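Local coordinates for protein mRNA-capping enzyme subunit alpha (Saccharomyces cerevisiae, PDB 3KYH) that carries out the second step of mRNA capping, transferring GMP from GTP through a covalent enzyme-GMP intermediate to the diphosphate end of RNA, at residues Q91-I96 and Y103-F108; R109-P114 and T124-T129; K181-L186 and P198-M203. All blocks are in the same frame, centred on the assembly; numbering follows the deposited sequence.

Contact 1. Residues Q91-I96 and Y103-F108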
loop_
_atom_site.group_PDB
_atom_site.type_symbol
_atom_site.label_atom_id
_atom_site.label_comp_id
_atom_site.label_asym_id
_atom_site.label_seq_id
_atom_site.Cartn_x
_atom_site.Cartn_y
_atom_site.Cartn_z
ATOM N N GLN C 91 1.334 21.628 48.319
ATOM C CA GLN C 91 2.419 22.368 47.647
ATOM C C GLN C 91 3.199 21.571 46.588
ATOM O O GLN C 91 3.513 20.381 46.759
ATOM C CB GLN C 91 3.377 23.015 48.654
ATOM C CG GLN C 91 4.190 24.201 48.086
ATOM C CD GLN C 91 5.286 24.692 49.028
ATOM O OE1 GLN C 91 5.691 25.860 48.970
ATOM N NE2 GLN C 91 5.781 23.800 49.895
ATOM N N GLY C 92 3.544 22.264 45.508
ATOM C CA GLY C 92 4.194 21.628 44.375
ATOM C C GLY C 92 5.561 22.175 44.024
ATOM O O GLY C 92 5.749 23.387 43.933
ATOM N N CYS C 93 6.471 21.242 43.756
ATOM C CA CYS C 93 7.866 21.530 43.444
ATOM C C CYS C 93 8.149 21.244 41.974
ATOM O O CYS C 93 8.228 20.071 41.574
ATOM C CB CYS C 93 8.775 20.695 44.350
ATOM S SG CYS C 93 10.461 21.278 44.293
ATOM N N PHE C 94 8.275 22.318 41.188
ATOM C CA PHE C 94 8.292 22.229 39.717
ATOM C C PHE C 94 9.488 22.874 39.003
ATOM O O PHE C 94 10.046 23.877 39.475
ATOM C CB PHE C 94 6.967 22.729 39.127
ATOM C CG PHE C 94 5.808 21.768 39.296
ATOM C CD1 PHE C 94 5.354 21.387 40.570
ATOM C CD2 PHE C 94 5.118 21.301 38.170
ATOM C CE1 PHE C 94 4.279 20.503 40.708
ATOM C CE2 PHE C 94 4.016 20.441 38.298
ATOM C CZ PHE C 94 3.594 20.048 39.561
ATOM N N MET C 95 9.838 22.298 37.845
ATOM C CA MET C 95 11.084 22.606 37.122
ATOM C C MET C 95 10.899 22.879 35.628
ATOM O O MET C 95 10.390 22.029 34.908
ATOM C CB MET C 95 12.082 21.451 37.302
ATOM C CG MET C 95 12.655 21.266 38.701
ATOM S SD MET C 95 13.408 22.750 39.425
ATOM C CE MET C 95 14.849 22.027 40.270
ATOM N N ILE C 96 11.380 24.029 35.162
ATOM C CA ILE C 96 11.192 24.458 33.766
ATOM C C ILE C 96 12.498 24.558 32.936
ATOM O O ILE C 96 13.278 25.521 33.068
ATOM C CB ILE C 96 10.286 25.740 33.687
ATOM C CG1 ILE C 96 11.022 27.004 34.148
ATOM C CG2 ILE C 96 9.014 25.554 34.541
ATOM C CD1 ILE C 96 10.169 28.255 34.216
ATOM N N TYR C 103 9.038 19.683 35.339
ATOM C CA TYR C 103 9.458 18.544 36.163
ATOM C C TYR C 103 8.845 18.524 37.576
ATOM O O TYR C 103 8.493 19.587 38.094
ATOM C CB TYR C 103 10.988 18.355 36.088
ATOM C CG TYR C 103 11.481 18.051 34.667
ATOM C CD1 TYR C 103 12.016 19.050 33.842
ATOM C CD2 TYR C 103 11.373 16.765 34.135
ATOM C CE1 TYR C 103 12.447 18.755 32.530
ATOM C CE2 TYR C 103 11.773 16.460 32.834
ATOM C CZ TYR C 103 12.317 17.451 32.041
ATOM O OH TYR C 103 12.700 17.114 30.764
ATOM N N LEU C 104 8.633 17.333 38.153
ATOM C CA LEU C 104 7.960 17.199 39.466
ATOM C C LEU C 104 8.753 16.506 40.571
ATOM O O LEU C 104 8.653 15.295 40.799
ATOM C CB LEU C 104 6.547 16.591 39.363
ATOM C CG LEU C 104 5.482 17.097 40.370
ATOM C CD1 LEU C 104 4.120 17.007 39.726
ATOM C CD2 LEU C 104 5.390 16.479 41.784
ATOM N N VAL C 105 9.472 17.333 41.318
ATOM C CA VAL C 105 10.277 16.883 42.448
ATOM C C VAL C 105 9.400 16.531 43.660
ATOM O O VAL C 105 8.226 16.921 43.724
ATOM C CB VAL C 105 11.335 17.941 42.814
ATOM C CG1 VAL C 105 12.639 17.243 43.143
ATOM C CG2 VAL C 105 11.591 18.883 41.636
ATOM N N ASN C 106 9.971 15.792 44.611
ATOM C CA ASN C 106 9.262 15.328 45.809
ATOM C C ASN C 106 9.110 16.394 46.911
ATOM O O ASN C 106 8.743 17.546 46.627
ATOM C CB ASN C 106 9.878 14.005 46.328
ATOM C CG ASN C 106 9.016 12.755 46.026
ATOM O OD1 ASN C 106 9.013 11.816 46.823
ATOM N ND2 ASN C 106 8.306 12.727 44.897
ATOM N N GLY C 107 9.397 16.002 48.156
ATOM C CA GLY C 107 9.111 16.802 49.363
ATOM C C GLY C 107 9.909 18.068 49.642
ATOM O O GLY C 107 11.120 18.020 49.870
ATOM N N PHE C 108 9.209 19.198 49.618
ATOM C CA PHE C 108 9.788 20.494 49.953
ATOM C C PHE C 108 8.752 21.386 50.639
ATOM O O PHE C 108 7.627 21.558 50.155
ATOM C CB PHE C 108 10.361 21.206 48.717
ATOM C CG PHE C 108 11.734 20.728 48.279
ATOM C CD1 PHE C 108 12.877 21.001 49.037
ATOM C CD2 PHE C 108 11.895 20.091 47.047
ATOM C CE1 PHE C 108 14.147 20.593 48.597
ATOM C CE2 PHE C 108 13.155 19.689 46.591
ATOM C CZ PHE C 108 14.285 19.943 47.372
#

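Contact 2. Residues R109-P114 and T124-T129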
loop_
_atom_site.group_PDB
_atom_site.type_symbol
_atom_site.label_atom_id
_atom_site.label_comp_id
_atom_site.label_asym_id
_atom_site.label_seq_id
_atom_site.Cartn_x
_atom_site.Cartn_y
_atom_site.Cartn_z
ATOM N N ARG C 109 9.154 21.967 51.764
ATOM C CA ARG C 109 8.274 22.830 52.534
ATOM C C ARG C 109 8.702 24.296 52.455
ATOM O O ARG C 109 9.415 24.808 53.333
ATOM C CB ARG C 109 8.170 22.319 53.979
ATOM C CG ARG C 109 7.297 21.058 54.148
ATOM C CD ARG C 109 8.049 19.742 53.899
ATOM N NE ARG C 109 7.134 18.599 53.864
ATOM C CZ ARG C 109 7.455 17.349 54.199
ATOM N NH1 ARG C 109 8.679 17.039 54.635
ATOM N NH2 ARG C 109 6.528 16.401 54.126
ATOM N N PHE C 110 8.273 24.950 51.378
ATOM C CA PHE C 110 8.591 26.359 51.160
ATOM C C PHE C 110 7.539 27.257 51.836
ATOM O O PHE C 110 6.357 27.163 51.488
ATOM C CB PHE C 110 8.816 26.658 49.675
ATOM C CG PHE C 110 9.906 25.803 49.025
ATOM C CD1 PHE C 110 9.773 25.382 47.697
ATOM C CD2 PHE C 110 11.070 25.428 49.734
ATOM C CE1 PHE C 110 10.750 24.569 47.103
ATOM C CE2 PHE C 110 12.084 24.636 49.133
ATOM C CZ PHE C 110 11.919 24.207 47.818
ATOM N N PRO C 111 7.959 28.083 52.832
ATOM C CA PRO C 111 7.130 28.787 53.832
ATOM C C PRO C 111 7.037 30.325 53.818
ATOM O O PRO C 111 6.736 30.920 52.776
ATOM C CB PRO C 111 7.797 28.367 55.154
ATOM C CG PRO C 111 9.153 27.846 54.774
ATOM C CD PRO C 111 9.350 28.051 53.305
ATOM N N ARG C 112 7.140 30.910 55.018
ATOM C CA ARG C 112 7.506 32.307 55.253
ATOM C C ARG C 112 8.020 32.422 56.702
ATOM O O ARG C 112 8.489 31.436 57.300
ATOM C CB ARG C 112 6.289 33.211 55.112
ATOM C CG ARG C 112 5.964 33.725 53.738
ATOM C CD ARG C 112 4.481 33.412 53.521
ATOM N NE ARG C 112 3.763 34.389 52.702
ATOM C CZ ARG C 112 2.786 34.091 51.850
ATOM N NH1 ARG C 112 2.414 32.822 51.685
ATOM N NH2 ARG C 112 2.195 35.072 51.151
ATOM N N LEU C 113 7.979 33.646 57.237
ATOM C CA LEU C 113 7.966 33.875 58.681
ATOM C C LEU C 113 7.421 35.297 58.909
ATOM O O LEU C 113 8.213 36.215 59.162
ATOM C CB LEU C 113 9.344 33.660 59.339
ATOM C CG LEU C 113 9.354 33.080 60.764
ATOM C CD1 LEU C 113 9.920 31.668 60.690
ATOM C CD2 LEU C 113 10.194 33.911 61.751
ATOM N N PRO C 114 6.078 35.493 58.792
ATOM C CA PRO C 114 5.488 36.830 59.015
ATOM C C PRO C 114 5.386 37.236 60.487
ATOM O O PRO C 114 5.547 38.435 60.793
ATOM C CB PRO C 114 4.101 36.750 58.360
ATOM C CG PRO C 114 3.808 35.283 58.175
ATOM C CD PRO C 114 5.035 34.473 58.546
ATOM N N THR C 124 3.024 27.312 57.913
ATOM C CA THR C 124 3.113 28.403 56.932
ATOM C C THR C 124 3.590 27.895 55.559
ATOM O O THR C 124 4.061 26.758 55.453
ATOM C CB THR C 124 4.067 29.470 57.435
ATOM O OG1 THR C 124 5.295 28.832 57.785
ATOM C CG2 THR C 124 3.502 30.155 58.664
ATOM N N LEU C 125 3.476 28.730 54.524
ATOM C CA LEU C 125 3.638 28.270 53.134
ATOM C C LEU C 125 4.074 29.354 52.121
ATOM O O LEU C 125 4.150 30.525 52.486
ATOM C CB LEU C 125 2.349 27.545 52.688
ATOM C CG LEU C 125 2.307 26.060 52.283
ATOM C CD1 LEU C 125 2.355 25.957 50.783
ATOM C CD2 LEU C 125 3.340 25.107 52.927
ATOM N N GLN C 126 4.362 28.945 50.874
ATOM C CA GLN C 126 4.766 29.819 49.750
ATOM C C GLN C 126 3.871 29.543 48.536
ATOM O O GLN C 126 3.647 28.378 48.197
ATOM C CB GLN C 126 6.233 29.554 49.370
ATOM C CG GLN C 126 6.956 30.698 48.645
ATOM C CD GLN C 126 7.887 31.520 49.549
ATOM O OE1 GLN C 126 8.529 30.956 50.457
ATOM N NE2 GLN C 126 8.007 32.846 49.267
ATOM N N ASP C 127 3.375 30.615 47.905
ATOM C CA ASP C 127 2.367 30.595 46.799
ATOM C C ASP C 127 2.709 31.729 45.862
ATOM O O ASP C 127 2.714 32.896 46.297
ATOM C CB ASP C 127 0.927 30.847 47.320
ATOM C CG ASP C 127 -0.156 31.034 46.200
ATOM O OD1 ASP C 127 0.100 31.426 45.024
ATOM O OD2 ASP C 127 -1.349 30.859 46.556
ATOM N N GLY C 128 2.881 31.365 44.586
ATOM C CA GLY C 128 3.299 32.268 43.512
ATOM C C GLY C 128 4.750 32.702 43.658
ATOM O O GLY C 128 5.040 33.862 44.000
ATOM N N THR C 129 5.668 31.770 43.417
ATOM C CA THR C 129 7.094 32.076 43.560
ATOM C C THR C 129 7.977 31.510 42.430
ATOM O O THR C 129 8.171 30.286 42.327
ATOM C CB THR C 129 7.583 31.738 44.994
ATOM O OG1 THR C 129 6.822 32.489 45.954
ATOM C CG2 THR C 129 9.072 32.011 45.178
#

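Contact 3. Residues K181-L186 and P198-M203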
loop_
_atom_site.group_PDB
_atom_site.type_symbol
_atom_site.label_atom_id
_atom_site.label_comp_id
_atom_site.label_asym_id
_atom_site.label_seq_id
_atom_site.Cartn_x
_atom_site.Cartn_y
_atom_site.Cartn_z
ATOM N N LYS C 181 15.769 32.223 53.421
ATOM C CA LYS C 181 15.755 32.289 54.891
ATOM C C LYS C 181 14.883 31.140 55.510
ATOM O O LYS C 181 15.450 30.293 56.212
ATOM C CB LYS C 181 15.346 33.713 55.342
ATOM C CG LYS C 181 16.095 34.356 56.505
ATOM C CD LYS C 181 15.621 33.835 57.859
ATOM C CE LYS C 181 15.405 34.914 58.893
ATOM N NZ LYS C 181 14.430 34.307 59.873
ATOM N N PRO C 182 13.565 31.032 55.172
ATOM C CA PRO C 182 12.690 29.946 55.649
ATOM C C PRO C 182 13.000 28.541 55.138
ATOM O O PRO C 182 12.769 27.587 55.876
ATOM C CB PRO C 182 11.316 30.363 55.155
ATOM C CG PRO C 182 11.599 31.033 53.911
ATOM C CD PRO C 182 12.802 31.886 54.246
ATOM N N TYR C 183 13.505 28.392 53.912
ATOM C CA TYR C 183 14.155 27.114 53.559
ATOM C C TYR C 183 15.240 26.894 54.613
ATOM O O TYR C 183 15.184 25.904 55.334
ATOM C CB TYR C 183 14.714 27.055 52.118
ATOM C CG TYR C 183 15.608 25.857 51.816
ATOM C CD1 TYR C 183 15.144 24.789 51.037
ATOM C CD2 TYR C 183 16.935 25.788 52.294
ATOM C CE1 TYR C 183 15.969 23.668 50.757
ATOM C CE2 TYR C 183 17.763 24.670 52.026
ATOM C CZ TYR C 183 17.271 23.617 51.254
ATOM O OH TYR C 183 18.076 22.526 50.981
ATOM N N PHE C 184 16.144 27.859 54.785
ATOM C CA PHE C 184 17.383 27.578 55.515
ATOM C C PHE C 184 17.170 27.315 56.998
ATOM O O PHE C 184 17.658 26.305 57.525
ATOM C CB PHE C 184 18.481 28.619 55.260
ATOM C CG PHE C 184 19.870 28.028 55.276
ATOM C CD1 PHE C 184 20.449 27.549 54.100
ATOM C CD2 PHE C 184 20.574 27.901 56.476
ATOM C CE1 PHE C 184 21.716 26.965 54.106
ATOM C CE2 PHE C 184 21.846 27.314 56.501
ATOM C CZ PHE C 184 22.418 26.844 55.311
ATOM N N ASP C 185 16.419 28.215 57.633
ATOM C CA ASP C 185 15.945 28.075 59.012
ATOM C C ASP C 185 15.307 26.717 59.239
ATOM O O ASP C 185 15.773 25.963 60.094
ATOM C CB ASP C 185 14.953 29.191 59.340
ATOM C CG ASP C 185 15.625 30.537 59.472
ATOM O OD1 ASP C 185 15.297 31.263 60.438
ATOM O OD2 ASP C 185 16.510 30.852 58.643
ATOM N N LEU C 186 14.306 26.402 58.415
ATOM C CA LEU C 186 13.570 25.135 58.453
ATOM C C LEU C 186 14.476 23.919 58.392
ATOM O O LEU C 186 14.173 22.889 58.988
ATOM C CB LEU C 186 12.577 25.091 57.290
ATOM C CG LEU C 186 11.546 23.997 57.040
ATOM C CD1 LEU C 186 10.403 24.653 56.282
ATOM C CD2 LEU C 186 12.141 22.825 56.246
ATOM N N PRO C 198 15.388 16.090 48.116
ATOM C CA PRO C 198 16.289 15.259 47.302
ATOM C C PRO C 198 17.681 15.812 47.024
ATOM O O PRO C 198 18.542 15.066 46.557
ATOM C CB PRO C 198 15.559 15.161 45.951
ATOM C CG PRO C 198 14.738 16.390 45.894
ATOM C CD PRO C 198 14.238 16.534 47.313
ATOM N N PHE C 199 17.885 17.100 47.283
ATOM C CA PHE C 199 19.061 17.828 46.827
ATOM C C PHE C 199 19.167 19.200 47.497
ATOM O O PHE C 199 18.139 19.761 47.880
ATOM C CB PHE C 199 18.997 17.954 45.303
ATOM C CG PHE C 199 17.939 18.917 44.764
ATOM C CD1 PHE C 199 17.848 20.256 45.173
ATOM C CD2 PHE C 199 17.140 18.521 43.694
ATOM C CE1 PHE C 199 16.983 21.144 44.533
ATOM C CE2 PHE C 199 16.218 19.390 43.103
ATOM C CZ PHE C 199 16.156 20.705 43.511
ATOM N N LYS C 200 20.374 19.762 47.595
ATOM C CA LYS C 200 20.587 21.024 48.318
ATOM C C LYS C 200 20.281 22.326 47.540
ATOM O O LYS C 200 20.215 22.328 46.301
ATOM C CB LYS C 200 21.991 21.065 48.934
ATOM C CG LYS C 200 22.055 21.902 50.217
ATOM C CD LYS C 200 23.465 22.325 50.617
ATOM C CE LYS C 200 23.409 23.762 51.132
ATOM N NZ LYS C 200 24.508 24.150 52.053
ATOM N N ILE C 201 20.058 23.418 48.278
ATOM C CA ILE C 201 19.818 24.754 47.705
ATOM C C ILE C 201 20.803 25.797 48.245
ATOM O O ILE C 201 21.235 25.711 49.392
ATOM C CB ILE C 201 18.339 25.183 47.863
ATOM C CG1 ILE C 201 17.467 24.360 46.910
ATOM C CG2 ILE C 201 18.111 26.640 47.453
ATOM C CD1 ILE C 201 17.018 23.043 47.471
ATOM N N SER C 202 21.259 26.694 47.368
ATOM C CA SER C 202 22.141 27.783 47.773
ATOM C C SER C 202 21.951 28.982 46.892
ATOM O O SER C 202 21.486 28.834 45.745
ATOM C CB SER C 202 23.619 27.386 47.814
ATOM O OG SER C 202 24.377 28.451 48.395
ATOM N N MET C 203 22.304 30.148 47.440
ATOM C CA MET C 203 22.277 31.405 46.689
ATOM C C MET C 203 23.431 31.503 45.658
ATOM O O MET C 203 24.526 31.002 45.913
ATOM C CB MET C 203 22.275 32.609 47.648
ATOM C CG MET C 203 20.997 32.751 48.484
ATOM S SD MET C 203 19.616 33.664 47.773
ATOM C CE MET C 203 20.105 35.317 48.299
#

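Contact 1. Residues Q91-I96 and Y103-F108
Met95 and Tyr103 face each other as a hydrogen-bonded pair of the antiparallel beta hairpin formed by strands 91-96 and 102-105, in the catalytic domain. The firmer bond of the pair runs from Tyr103 N to Met95 O, 2.7 Å long, with the N-H lying in the carbonyl plane on a lone pair; the return bond from Met95 N to Tyr103 O is weak. On the same face of the sheet Met95 CB and Tyr103 CB touch at 3.5 Å. With CG anti to the carbonyl carbon (chi1 -69°), Met95 sets CG against Val105 CG2 (3.9 Å), a fit that a flexible unbranched chain makes easily beside a branched valine. Phe94 and Leu104 form the next, non-hydrogen-bonded pair on the opposite face, side by side and pointing the same way. One step further along the hairpin, where Val105 N donates to Cys93 O (3.0 Å), Cys93 has SG anti to the backbone N (chi1 -166°). SG meets Val105 CG2 at 3.8 Å and makes an oblique sulfur-aromatic contact, 4.5 Å from SG to the centroid of the Phe108 ring. A small, polarisable thiol suits this buried spot between a valine and an aromatic ring. Strand 76-84 flanks 91-96 on its other edge, with Met80 against Cys93 and Val78 against Met95, while the Phe108 ring meets those of Phe197 and Phe199, just before strand 200-203.

Contact 2. Residues R109-P114 and T124-T129
The guanidinium of Arg112 meets Leu125 O at its edge, the oxygen lying near the plane but 16° out of it, while the Phe110 ring turns away from 124-129. That ring packs edge-to-face with Phe179 and meets the ring of Phe108, and it also touches Met80 and Ile82 of strand 76-84. Both segments belong to the long irregular connection between strands 102-105 and 129-139 of the catalytic domain, and they cross one another without forming a sheet ladder. The arginine supplies the one clear hydrogen bond between them. Arg112 NH1 donates to Leu125 O over 3.0 Å, fairly straight at the hydrogen (156°), but NH1 stands well above the carbonyl plane, 47° out of it. The chain is bent at chi2 and chi3, and its CD also lies close to Leu125 O. Such a long, jointed donor suits a loop whose carbonyl is not paired in a regular ladder. The Asp127 carboxylate carries the opposite charge but keeps its distance, with OD2 6.7 Å from Arg112 NH1; at most it would add a weak, long-range attraction. Deeper in, the methylenes meet: Phe110 CB and Gln126 CB are 3.9 Å apart. Phe110 O also accepts a CA-H...O contact from Leu125 CA at 3.4 Å. Pro111, which has no N-H to satisfy, presents its CB to Thr124. The threonine hydroxyl has its main polar partner in Glu120 O, so what it offers the proline is packing: Thr124 OG1 lies 3.7 Å from Pro111 CB.

Contact 3. Residues K181-L186 and P198-M203
Tyr183 and Ile201 have the nearest CA atoms, 8.5 Å apart, where a turn of helix 168-189 packs on strand 200-203. This is the layered alpha/beta packing of the catalytic domain: the axes of helix segment 181-186 and strand segment 200-203 approach to 9.9 Å, with 133° between their N-to-C directions. The helix is kinked at Pro182, whose imino nitrogen has no hydrogen to give the preceding turn. Side chains bridge the layers, and no clear hydrogen bond joins the segments. Tyr183 has CG anti to the backbone N (chi1 169°) and its CB directed toward the strand. Ile201 comes down on one face of the phenol: its CB lies 4.2 Å from the ring centroid, offset toward the rim, in a CH-pi contact. From the same isoleucine CD1 reaches forward to Tyr183 CE1 at 3.5 Å, so a branched aliphatic chain spans both the face and the rim of the ring. A large flat residue suits this place because it fills the space between helix and sheet, and it also packs against Phe110 of the loop. An alanine at Tyr183 would probably leave Ile201 CB and CD1 without their aromatic partner and open a gap between helix and strand. At the outer margin Lys200 runs extended through its first two torsions and bends at chi3; this aliphatic stem lets it lie by the phenol while its ammonium group ends beside Phe184. Its NZ stands at the edge of the Phe184 ring, near the ring plane and 4.5 Å from CE1, and Lys200 CG lies 4.1 Å from Tyr183 OH.

In the fold
All three contacts lie in the catalytic domain on one side of the chain's centre, their centres about 13 to 14 Å apart. Contact 3 is the buried one and relies on apolar packing between helix and sheet; contacts 1 and 2 are only partly buried. Contact 1 is held by strand pairing, contact 2, lacking regular structure, by an arginine-to-carbonyl bond and loop packing. Contacts 1 and 3 reach the same sheet and meet through Phe108, Pro198 and Phe199. Contact 2 rests on the helix of contact 3, with Pro111 on Pro182 and Phe110 on Tyr183, and meets contact 1 at Gln91. The rings of Phe108 and Phe110 meet where the hairpin passes into the loop.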